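Local coordinates for protease Do-like 2, chloroplastic (Arabidopsis thaliana, PDB 4FLN), which performs the primary cleavage of the photodamaged D1 protein of plant photosystem II as a chloroplast serine protease of the Deg/HtrA kind, at residues P60-L64 / P386-E391; D185-I189 / P232-V236; C211-F216 / Y229-T233; V358-P362 / G413-V417. The contacts are given in a common frame with arbitrary orientation. Residues are numbered along the deposited sequence.

Contact 1 of 4, residues P60-L64 / P386-E391; sequences PDYSL and PLIEEE
How a helix can hold a loop by its acidic side chains is illustrated where 60-64, an irregular loop of the protease domain, meets the helical residues 386-391 of the second PDZ domain. Tyr62 and Ser63 have helix-like backbone angles; the closest CA pair is Tyr62 with Leu387, 5.1 Å. Glu390, fully extended (t, t), reaches across so that its OE2 accepts from Tyr62 N and Ser63 N, both at 3.0 Å. Tyr62, chi1 m, lays one ring face against Pro386: Pro386 CB sits 3.5 Å from the centroid of the Tyr62 ring, a CH-pi contact. Leu387 (t, p) brings CD1 to 3.8 Å from Tyr62 CB. Ser63 OG, in the m rotamer, donates to Glu391 OE2 at 2.7 Å, though the position of OG is uncertain. Asp61 (t) forms an Asx motif, its OD2 accepting from Leu64 N at a very short 2.3 Å. Behind this interdomain contact, Leu387 also packs on Ile418 of strand 417-422, Ile388 on helix 398-406, and Glu391 on Arg70 of a second subunit.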
loop_
_atom_site.group_PDB
_atom_site.type_symbol
_atom_site.label_atom_id
_atom_site.label_comp_id
_atom_site.label_asym_id
_atom_site.label_seq_id
_atom_site.Cartn_x
_atom_site.Cartn_y
_atom_site.Cartn_z
ATOM N N PRO B 60 4.791 -31.549 5.197
ATOM C CA PRO B 60 5.749 -31.401 6.295
ATOM C C PRO B 60 6.162 -29.946 6.427
ATOM O O PRO B 60 6.152 -29.225 5.435
ATOM C CB PRO B 60 6.937 -32.225 5.813
ATOM C CG PRO B 60 6.912 -32.041 4.343
ATOM C CD PRO B 60 5.454 -31.959 3.947
ATOM N N ASP B 61 6.528 -29.520 7.626
ATOM C CA ASP B 61 7.095 -28.198 7.815
ATOM C C ASP B 61 8.600 -28.349 7.623
ATOM O O ASP B 61 9.210 -29.217 8.234
ATOM C CB ASP B 61 6.766 -27.705 9.228
ATOM C CG ASP B 61 7.372 -26.345 9.546
ATOM O OD1 ASP B 61 6.632 -25.340 9.512
ATOM O OD2 ASP B 61 8.582 -26.276 9.859
ATOM N N TYR B 62 9.208 -27.544 6.758
ATOM C CA TYR B 62 10.658 -27.642 6.545
ATOM C C TYR B 62 11.478 -26.895 7.597
ATOM O O TYR B 62 12.568 -27.332 7.989
ATOM C CB TYR B 62 11.031 -27.204 5.128
ATOM C CG TYR B 62 10.301 -28.017 4.094
ATOM C CD1 TYR B 62 10.886 -29.134 3.518
ATOM C CD2 TYR B 62 9.004 -27.694 3.728
ATOM C CE1 TYR B 62 10.208 -29.893 2.587
ATOM C CE2 TYR B 62 8.319 -28.444 2.800
ATOM C CZ TYR B 62 8.923 -29.542 2.235
ATOM O OH TYR B 62 8.234 -30.279 1.308
ATOM N N SER B 63 10.936 -25.766 8.041
ATOM C CA SER B 63 11.561 -24.955 9.069
ATOM C C SER B 63 11.765 -25.787 10.322
ATOM O O SER B 63 12.838 -25.771 10.923
ATOM C CB SER B 63 10.692 -23.737 9.367
ATOM O OG SER B 63 10.471 -22.978 8.189
ATOM N N LEU B 64 10.729 -26.526 10.706
ATOM C CA LEU B 64 10.817 -27.462 11.823
ATOM C C LEU B 64 10.473 -28.871 11.320
ATOM O O LEU B 64 9.306 -29.265 11.352
ATOM C CB LEU B 64 9.835 -27.054 12.926
ATOM C CG LEU B 64 9.731 -25.573 13.314
ATOM C CD1 LEU B 64 8.373 -25.270 13.941
ATOM C CD2 LEU B 64 10.863 -25.155 14.243
ATOM N N PRO B 386 11.676 -25.520 -0.910
ATOM C CA PRO B 386 10.592 -25.348 0.064
ATOM C C PRO B 386 11.069 -24.699 1.361
ATOM O O PRO B 386 10.381 -23.815 1.873
ATOM C CB PRO B 386 10.145 -26.777 0.339
ATOM C CG PRO B 386 10.479 -27.517 -0.898
ATOM C CD PRO B 386 11.740 -26.896 -1.425
ATOM N N LEU B 387 12.222 -25.119 1.882
ATOM C CA LEU B 387 12.760 -24.514 3.104
ATOM C C LEU B 387 12.980 -23.010 2.923
ATOM O O LEU B 387 12.559 -22.201 3.746
ATOM C CB LEU B 387 14.066 -25.197 3.535
ATOM C CG LEU B 387 14.730 -24.658 4.809
ATOM C CD1 LEU B 387 13.693 -24.539 5.898
ATOM C CD2 LEU B 387 15.869 -25.569 5.257
ATOM N N ILE B 388 13.657 -22.657 1.838
ATOM C CA ILE B 388 13.832 -21.273 1.438
ATOM C C ILE B 388 12.478 -20.565 1.350
ATOM O O ILE B 388 12.272 -19.534 1.987
ATOM C CB ILE B 388 14.564 -21.196 0.076
ATOM C CG1 ILE B 388 15.944 -21.848 0.183
ATOM C CG2 ILE B 388 14.676 -19.757 -0.406
ATOM C CD1 ILE B 388 16.721 -21.854 -1.094
ATOM N N GLU B 389 11.548 -21.128 0.583
ATOM C CA GLU B 389 10.218 -20.532 0.451
ATOM C C GLU B 389 9.599 -20.201 1.818
ATOM O O GLU B 389 9.077 -19.110 2.036
ATOM C CB GLU B 389 9.286 -21.457 -0.337
ATOM C CG GLU B 389 8.742 -20.868 -1.636
ATOM C CD GLU B 389 9.769 -20.858 -2.769
ATOM O OE1 GLU B 389 10.794 -20.145 -2.655
ATOM O OE2 GLU B 389 9.548 -21.566 -3.778
ATOM N N GLU B 390 9.675 -21.148 2.740
ATOM C CA GLU B 390 9.012 -21.023 4.022
ATOM C C GLU B 390 9.703 -20.048 4.978
ATOM O O GLU B 390 9.044 -19.407 5.798
ATOM C CB GLU B 390 8.905 -22.401 4.666
ATOM C CG GLU B 390 8.107 -22.426 5.944
ATOM C CD GLU B 390 8.171 -23.769 6.622
ATOM O OE1 GLU B 390 7.534 -23.929 7.679
ATOM O OE2 GLU B 390 8.865 -24.665 6.098
ATOM N N GLU B 391 11.027 -19.944 4.880
ATOM C CA GLU B 391 11.802 -19.033 5.728
ATOM C C GLU B 391 11.798 -17.627 5.115
ATOM O O GLU B 391 12.249 -16.657 5.728
ATOM C CB GLU B 391 13.239 -19.550 5.887
ATOM C CG GLU B 391 13.753 -19.601 7.326
ATOM C CD GLU B 391 13.654 -20.986 7.947
ATOM O OE1 GLU B 391 14.666 -21.720 7.951
ATOM O OE2 GLU B 391 12.568 -21.341 8.441
#

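Contact 2 of 4, residues D185-I189 / P232-V236; sequences DLLGI and PTTVV
An extended strand, 185-189, runs past the first turn of a helix that starts at Thr233, with Pro232 at its N-cap position. The strand keeps beta angles throughout, although Leu187 (phi/psi -60/151) is more polyproline-like and Gly188 nearly fully extended (-154/155). Helical angles begin at Thr233, and the turn closes with Val236 N bonded to Pro232 O at 3.1 Å. The nearest CA pairs are Gly188 with Pro232 at 5.8 Å and Leu187 with Val235 at 7.1 Å; no hydrogen bond joins the segments. The backbones come closest at Gly188, whose CA lies 3.6 Å from Pro232 CD, while Leu187 O stands 3.5 Å from Pro232 CD and 3.7 Å from Val235 CG2. Side chains then close around the proline. Ile189 (m, t) sets CD1 3.6 Å from Pro232 CB, and Leu187 (t, p) places CG 4.2 Å from Pro232 CG and CD2 3.7 Å from Thr234 OG1. Further on, Leu186 (m, t) meets Val235 (t), CD1 to CG1 at 4.1 Å. Tyr179 packs on both Leu186 and Pro232. Leu186, which also touches the bound peptide, lies about 8 Å, side chain to side chain, from Asp122 of the probable charge relay. Such a helix after the last barrel strand, packed against its own barrel, is a hallmark of the chymotrypsin-like fold.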
loop_
_atom_site.group_PDB
_atom_site.type_symbol
_atom_site.label_atom_id
_atom_site.label_comp_id
_atom_site.label_asym_id
_atom_site.label_seq_id
_atom_site.Cartn_x
_atom_site.Cartn_y
_atom_site.Cartn_z
ATOM N N ASP B 185 11.576 -27.959 -18.427
ATOM C CA ASP B 185 10.896 -27.283 -19.530
ATOM C C ASP B 185 10.360 -28.293 -20.530
ATOM O O ASP B 185 11.121 -29.006 -21.178
ATOM C CB ASP B 185 11.820 -26.288 -20.235
ATOM C CG ASP B 185 11.670 -24.869 -19.701
ATOM O OD1 ASP B 185 11.670 -24.697 -18.463
ATOM O OD2 ASP B 185 11.546 -23.924 -20.516
ATOM N N LEU B 186 9.041 -28.339 -20.652
ATOM C CA LEU B 186 8.380 -29.281 -21.530
ATOM C C LEU B 186 7.419 -28.566 -22.478
ATOM O O LEU B 186 7.029 -27.428 -22.245
ATOM C CB LEU B 186 7.619 -30.313 -20.709
ATOM C CG LEU B 186 8.404 -31.008 -19.599
ATOM C CD1 LEU B 186 7.483 -31.883 -18.777
ATOM C CD2 LEU B 186 9.545 -31.828 -20.177
ATOM N N LEU B 187 7.038 -29.238 -23.555
ATOM C CA LEU B 187 6.131 -28.632 -24.507
ATOM C C LEU B 187 4.849 -28.299 -23.745
ATOM O O LEU B 187 4.540 -28.942 -22.740
ATOM C CB LEU B 187 5.864 -29.604 -25.655
ATOM C CG LEU B 187 4.981 -29.212 -26.843
ATOM C CD1 LEU B 187 5.656 -28.162 -27.713
ATOM C CD2 LEU B 187 4.663 -30.443 -27.670
ATOM N N GLY B 188 4.135 -27.269 -24.192
ATOM C CA GLY B 188 2.876 -26.884 -23.586
ATOM C C GLY B 188 1.981 -26.173 -24.579
ATOM O O GLY B 188 2.470 -25.579 -25.534
ATOM N N ILE B 189 0.672 -26.230 -24.348
ATOM C CA ILE B 189 -0.298 -25.562 -25.204
ATOM C C ILE B 189 -0.919 -24.409 -24.442
ATOM O O ILE B 189 -1.387 -24.591 -23.325
ATOM C CB ILE B 189 -1.438 -26.516 -25.628
ATOM C CG1 ILE B 189 -0.879 -27.762 -26.315
ATOM C CG2 ILE B 189 -2.436 -25.809 -26.539
ATOM C CD1 ILE B 189 -1.900 -28.871 -26.463
ATOM N N PRO B 232 0.076 -30.966 -22.903
ATOM C CA PRO B 232 -0.356 -31.678 -24.117
ATOM C C PRO B 232 -0.283 -33.204 -24.026
ATOM O O PRO B 232 0.405 -33.771 -23.161
ATOM C CB PRO B 232 0.609 -31.169 -25.198
ATOM C CG PRO B 232 1.783 -30.639 -24.453
ATOM C CD PRO B 232 1.253 -30.115 -23.152
ATOM N N THR B 233 -1.008 -33.848 -24.937
ATOM C CA THR B 233 -1.030 -35.297 -25.067
ATOM C C THR B 233 0.361 -35.922 -25.111
ATOM O O THR B 233 0.603 -36.952 -24.481
ATOM C CB THR B 233 -1.771 -35.704 -26.347
ATOM O OG1 THR B 233 -3.144 -35.353 -26.216
ATOM C CG2 THR B 233 -1.663 -37.205 -26.592
ATOM N N THR B 234 1.270 -35.310 -25.863
ATOM C CA THR B 234 2.606 -35.875 -26.029
ATOM C C THR B 234 3.370 -35.994 -24.707
ATOM O O THR B 234 4.061 -36.984 -24.474
ATOM C CB THR B 234 3.430 -35.105 -27.076
ATOM O OG1 THR B 234 3.754 -33.806 -26.579
ATOM C CG2 THR B 234 2.623 -34.940 -28.349
ATOM N N VAL B 235 3.239 -34.995 -23.839
ATOM C CA VAL B 235 3.898 -35.046 -22.545
ATOM C C VAL B 235 3.203 -36.088 -21.709
ATOM O O VAL B 235 3.822 -36.761 -20.890
ATOM C CB VAL B 235 3.818 -33.713 -21.811
ATOM C CG1 VAL B 235 4.327 -33.873 -20.396
ATOM C CG2 VAL B 235 4.614 -32.662 -22.549
ATOM N N VAL B 236 1.902 -36.216 -21.927
ATOM C CA VAL B 236 1.114 -37.230 -21.241
ATOM C C VAL B 236 1.486 -38.640 -21.670
ATOM O O VAL B 236 1.630 -39.523 -20.819
ATOM C CB VAL B 236 -0.390 -37.038 -21.461
ATOM C CG1 VAL B 236 -1.151 -38.189 -20.827
ATOM C CG2 VAL B 236 -0.829 -35.715 -20.879
#

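Contact 3 of 4, residues C211-F216 / Y229-T233; sequences CIGVAF and YVIPT
Antiparallel pairing on a twisted sheet is exemplified by strands 211-216 and 229-232, whose axes approach to 4.3 Å at 134°. At Cys211 (t), SG accepts a weak bond from Gly213 N, 3.4 Å. Ile212 (p, p) places CD1 4.1 Å from Val230 CG1, while its O accepts a weak bond from Thr233 N, 3.3 Å. Gly213 (phi/psi 158/-169) faces Pro232 in a non-hydrogen-bonded pair, CA to CA 4.1 Å; at these angles a CB would jam against Ile212 O, which by itself calls for glycine, and would also hit Val230 CG1. Val214 and Ile231 form the hydrogen-bonded pair: Val214 N to Ile231 O (its place less sure) and Ile231 N to Val214 O are both 2.7 Å. Ala215 opposes Val230, non-hydrogen-bonded, on the other sheet face. Phe216 N then donates to Tyr229 O, 3.0 Å; Phe216 (t) sets its CB 4.1 Å from Ile231 CD1. This hairpin belongs to the second six-stranded barrel of a chymotrypsin-like protease, where Phe216 lies against Asp122 and near His91, charge-relay residues by similarity.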
loop_
_atom_site.group_PDB
_atom_site.type_symbol
_atom_site.label_atom_id
_atom_site.label_comp_id
_atom_site.label_asym_id
_atom_site.label_seq_id
_atom_site.Cartn_x
_atom_site.Cartn_y
_atom_site.Cartn_z
ATOM N N CYS B 211 -9.459 -35.801 -26.181
ATOM C CA CYS B 211 -8.758 -34.986 -25.199
ATOM C C CYS B 211 -7.374 -34.638 -25.726
ATOM O O CYS B 211 -6.604 -35.522 -26.098
ATOM C CB CYS B 211 -8.644 -35.733 -23.881
ATOM S SG CYS B 211 -7.315 -35.155 -22.852
ATOM N N ILE B 212 -7.078 -33.347 -25.803
ATOM C CA ILE B 212 -5.794 -32.896 -26.331
ATOM C C ILE B 212 -4.754 -32.547 -25.275
ATOM O O ILE B 212 -3.689 -32.031 -25.603
ATOM C CB ILE B 212 -5.946 -31.764 -27.356
ATOM C CG1 ILE B 212 -6.774 -30.617 -26.776
ATOM C CG2 ILE B 212 -6.548 -32.320 -28.642
ATOM C CD1 ILE B 212 -6.002 -29.745 -25.818
ATOM N N GLY B 213 -5.079 -32.803 -24.012
ATOM C CA GLY B 213 -4.155 -32.548 -22.922
ATOM C C GLY B 213 -4.866 -32.389 -21.593
ATOM O O GLY B 213 -6.053 -32.677 -21.485
ATOM N N VAL B 214 -4.142 -31.930 -20.579
ATOM C CA VAL B 214 -4.711 -31.760 -19.244
ATOM C C VAL B 214 -4.620 -30.295 -18.850
ATOM O O VAL B 214 -3.595 -29.657 -19.084
ATOM C CB VAL B 214 -3.954 -32.623 -18.212
ATOM C CG1 VAL B 214 -4.387 -32.295 -16.785
ATOM C CG2 VAL B 214 -4.158 -34.091 -18.513
ATOM N N ALA B 215 -5.686 -29.753 -18.266
ATOM C CA ALA B 215 -5.675 -28.346 -17.858
ATOM C C ALA B 215 -4.750 -28.173 -16.671
ATOM O O ALA B 215 -4.605 -29.085 -15.866
ATOM C CB ALA B 215 -7.077 -27.847 -17.521
ATOM N N PHE B 216 -4.112 -27.009 -16.587
ATOM C CA PHE B 216 -3.178 -26.712 -15.511
ATOM C C PHE B 216 -3.357 -25.291 -14.977
ATOM O O PHE B 216 -3.199 -24.321 -15.717
ATOM C CB PHE B 216 -1.744 -26.928 -16.003
ATOM C CG PHE B 216 -0.691 -26.464 -15.040
ATOM C CD1 PHE B 216 -0.294 -27.267 -13.989
ATOM C CD2 PHE B 216 -0.087 -25.223 -15.198
ATOM C CE1 PHE B 216 0.683 -26.836 -13.102
ATOM C CE2 PHE B 216 0.889 -24.788 -14.318
ATOM C CZ PHE B 216 1.276 -25.595 -13.271
ATOM N N TYR B 229 -3.499 -22.741 -19.436
ATOM C CA TYR B 229 -2.424 -23.649 -19.827
ATOM C C TYR B 229 -2.861 -25.104 -19.901
ATOM O O TYR B 229 -3.722 -25.555 -19.149
ATOM C CB TYR B 229 -1.247 -23.509 -18.876
ATOM C CG TYR B 229 -0.633 -22.145 -18.942
ATOM C CD1 TYR B 229 0.338 -21.849 -19.893
ATOM C CD2 TYR B 229 -1.038 -21.142 -18.076
ATOM C CE1 TYR B 229 0.901 -20.593 -19.969
ATOM C CE2 TYR B 229 -0.481 -19.885 -18.143
ATOM C CZ TYR B 229 0.487 -19.616 -19.092
ATOM O OH TYR B 229 1.042 -18.363 -19.159
ATOM N N VAL B 230 -2.259 -25.840 -20.822
ATOM C CA VAL B 230 -2.604 -27.242 -20.994
ATOM C C VAL B 230 -1.376 -28.108 -21.203
ATOM O O VAL B 230 -0.591 -27.875 -22.117
ATOM C CB VAL B 230 -3.557 -27.454 -22.187
ATOM C CG1 VAL B 230 -3.832 -28.939 -22.379
ATOM C CG2 VAL B 230 -4.851 -26.681 -21.979
ATOM N N ILE B 231 -1.221 -29.115 -20.359
ATOM C CA ILE B 231 -0.233 -30.148 -20.603
ATOM C C ILE B 231 -0.686 -30.998 -21.793
ATOM O O ILE B 231 -1.722 -31.662 -21.718
ATOM C CB ILE B 231 -0.094 -31.029 -19.371
ATOM C CG1 ILE B 231 0.275 -30.160 -18.166
ATOM C CG2 ILE B 231 0.944 -32.118 -19.614
ATOM C CD1 ILE B 231 -0.256 -30.644 -16.844
ATOM N N PRO B 232 0.076 -30.966 -22.903
ATOM C CA PRO B 232 -0.356 -31.678 -24.117
ATOM C C PRO B 232 -0.283 -33.204 -24.026
ATOM O O PRO B 232 0.405 -33.771 -23.161
ATOM C CB PRO B 232 0.609 -31.169 -25.198
ATOM C CG PRO B 232 1.783 -30.639 -24.453
ATOM C CD PRO B 232 1.253 -30.115 -23.152
ATOM N N THR B 233 -1.008 -33.848 -24.937
ATOM C CA THR B 233 -1.030 -35.297 -25.067
ATOM C C THR B 233 0.361 -35.922 -25.111
ATOM O O THR B 233 0.603 -36.952 -24.481
ATOM C CB THR B 233 -1.771 -35.704 -26.347
ATOM O OG1 THR B 233 -3.144 -35.353 -26.216
ATOM C CG2 THR B 233 -1.663 -37.205 -26.592
#

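Contact 4 of 4, residues V358-P362 / G413-V417; sequences VHLVP and GEQIV
Two loops can be joined by little more than one leucine and one water, as 358-362 and 413-417 demonstrate. Neither is regular over most of its length: Leu360 has helix-like angles (-57/-46) between extended neighbours, Glu414 to Ile416 are extended, and Gly413 takes a positive phi (86°). Leu360 and Gln415 are the nearest CA pair, 5.8 Å apart. Apolar contact dominates. Leu360, in the t, p rotamer, spreads its methyls over the second loop: CD1 lies 3.8 Å from Glu414 CG, 3.7 Å from Glu414 O and 3.9 Å from Gln415 CA, while CD2 reaches Ile416 CD1 at 3.9 Å. The Ile416 side chain (m, t) extends to touch Val361 (t) as well, CD1 to CG2 at 3.7 Å. Polar contact is indirect. No direct hydrogen bond crosses; instead one water donates to Leu360 O at 2.6 Å and accepts from Ile416 N at 3.0 Å. The polar ends of Glu414 and Gln415 are engaged beyond the two loops, with Arg410 N and Ile450 N respectively. Thus the linker following strand 346-353 is fastened to the loop leading into strand 417-422 of the second PDZ domain by hydrophobic contact, with a water spanning the gap between the backbones.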
loop_
_atom_site.group_PDB
_atom_site.type_symbol
_atom_site.label_atom_id
_atom_site.label_comp_id
_atom_site.label_asym_id
_atom_site.label_seq_id
_atom_site.Cartn_x
_atom_site.Cartn_y
_atom_site.Cartn_z
ATOM N N VAL B 358 19.943 -33.240 -12.125
ATOM C CA VAL B 358 20.294 -33.450 -10.721
ATOM C C VAL B 358 20.338 -32.098 -9.995
ATOM O O VAL B 358 21.214 -31.270 -10.253
ATOM C CB VAL B 358 21.668 -34.142 -10.595
ATOM C CG1 VAL B 358 22.120 -34.214 -9.142
ATOM C CG2 VAL B 358 21.622 -35.526 -11.216
ATOM N N HIS B 359 19.394 -31.874 -9.087
ATOM C CA HIS B 359 19.273 -30.583 -8.419
ATOM C C HIS B 359 19.953 -30.561 -7.052
ATOM O O HIS B 359 19.485 -31.192 -6.109
ATOM C CB HIS B 359 17.801 -30.237 -8.238
ATOM C CG HIS B 359 17.111 -29.841 -9.501
ATOM N ND1 HIS B 359 17.198 -28.569 -10.027
ATOM C CD2 HIS B 359 16.304 -30.542 -10.332
ATOM C CE1 HIS B 359 16.483 -28.506 -11.136
ATOM N NE2 HIS B 359 15.931 -29.689 -11.344
ATOM N N LEU B 360 21.038 -29.808 -6.933
ATOM C CA LEU B 360 21.784 -29.735 -5.679
ATOM C C LEU B 360 20.875 -29.275 -4.548
ATOM O O LEU B 360 20.876 -29.845 -3.458
ATOM C CB LEU B 360 22.966 -28.786 -5.831
ATOM C CG LEU B 360 23.703 -28.453 -4.540
ATOM C CD1 LEU B 360 24.213 -29.727 -3.897
ATOM C CD2 LEU B 360 24.843 -27.463 -4.806
ATOM N N VAL B 361 20.099 -28.235 -4.823
ATOM C CA VAL B 361 19.056 -27.794 -3.923
ATOM C C VAL B 361 17.744 -28.169 -4.598
ATOM O O VAL B 361 17.300 -27.497 -5.527
ATOM C CB VAL B 361 19.120 -26.262 -3.746
ATOM C CG1 VAL B 361 17.937 -25.755 -2.940
ATOM C CG2 VAL B 361 20.443 -25.850 -3.113
ATOM N N PRO B 362 17.106 -29.241 -4.118
ATOM C CA PRO B 362 15.944 -29.816 -4.801
ATOM C C PRO B 362 14.678 -28.992 -4.630
ATOM O O PRO B 362 14.516 -28.318 -3.618
ATOM C CB PRO B 362 15.782 -31.177 -4.114
ATOM C CG PRO B 362 16.335 -30.979 -2.773
ATOM C CD PRO B 362 17.504 -30.042 -2.951
ATOM N N GLY B 413 24.194 -37.402 -5.197
ATOM C CA GLY B 413 24.002 -37.476 -3.758
ATOM C C GLY B 413 24.490 -36.282 -2.943
ATOM O O GLY B 413 24.305 -36.236 -1.728
ATOM N N GLU B 414 25.108 -35.307 -3.598
ATOM C CA GLU B 414 25.584 -34.125 -2.892
ATOM C C GLU B 414 24.419 -33.280 -2.373
ATOM O O GLU B 414 23.373 -33.175 -3.011
ATOM C CB GLU B 414 26.503 -33.286 -3.781
ATOM C CG GLU B 414 27.110 -32.081 -3.084
ATOM C CD GLU B 414 27.831 -31.146 -4.041
ATOM O OE1 GLU B 414 27.927 -31.487 -5.235
ATOM O OE2 GLU B 414 28.295 -30.067 -3.606
ATOM N N GLN B 415 24.609 -32.697 -1.196
ATOM C CA GLN B 415 23.655 -31.761 -0.633
ATOM C C GLN B 415 24.421 -30.610 -0.038
ATOM O O GLN B 415 25.628 -30.688 0.160
ATOM C CB GLN B 415 22.835 -32.401 0.485
ATOM C CG GLN B 415 21.856 -33.457 0.048
ATOM C CD GLN B 415 21.128 -34.076 1.223
ATOM O OE1 GLN B 415 21.666 -34.152 2.322
ATOM N NE2 GLN B 415 19.895 -34.517 0.997
ATOM N N ILE B 416 23.701 -29.533 0.229
ATOM C CA ILE B 416 24.191 -28.459 1.057
ATOM C C ILE B 416 23.511 -28.711 2.389
ATOM O O ILE B 416 22.279 -28.749 2.475
ATOM C CB ILE B 416 23.773 -27.073 0.508
ATOM C CG1 ILE B 416 24.331 -26.857 -0.896
ATOM C CG2 ILE B 416 24.258 -25.965 1.413
ATOM C CD1 ILE B 416 23.837 -25.590 -1.547
ATOM N N VAL B 417 24.312 -28.936 3.420
ATOM C CA VAL B 417 23.762 -29.150 4.740
ATOM C C VAL B 417 23.809 -27.832 5.485
ATOM O O VAL B 417 24.847 -27.164 5.529
ATOM C CB VAL B 417 24.555 -30.196 5.521
ATOM C CG1 VAL B 417 23.863 -30.485 6.854
ATOM C CG2 VAL B 417 24.702 -31.459 4.699
HETATM O O HOH W 1 20.920 -29.261 -0.887
#

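Distance and sequence order together show how this multidomain protease is assembled. Contacts 2 and 3 are neighbours, their centres 7 Å apart: they share Pro232 and Thr233, where strand 228-232 passes into helix 233-246, and both belong to the second protease barrel, in which strands 185-191 and 228-232 adjoin. Contact 4 follows them along the chain, about 27 and 31 Å away between centres, beyond the chain's centre. Contact 1 encloses contacts 2 and 3 in sequence and interleaves with contact 4, which it touches through Pro386 CD and Pro362 O, 3.8 Å apart. Contacts 2 and 3 are thus internal to one barrel, while contacts 1 and 4 tie the second PDZ domain to the protease domain and the preceding linker.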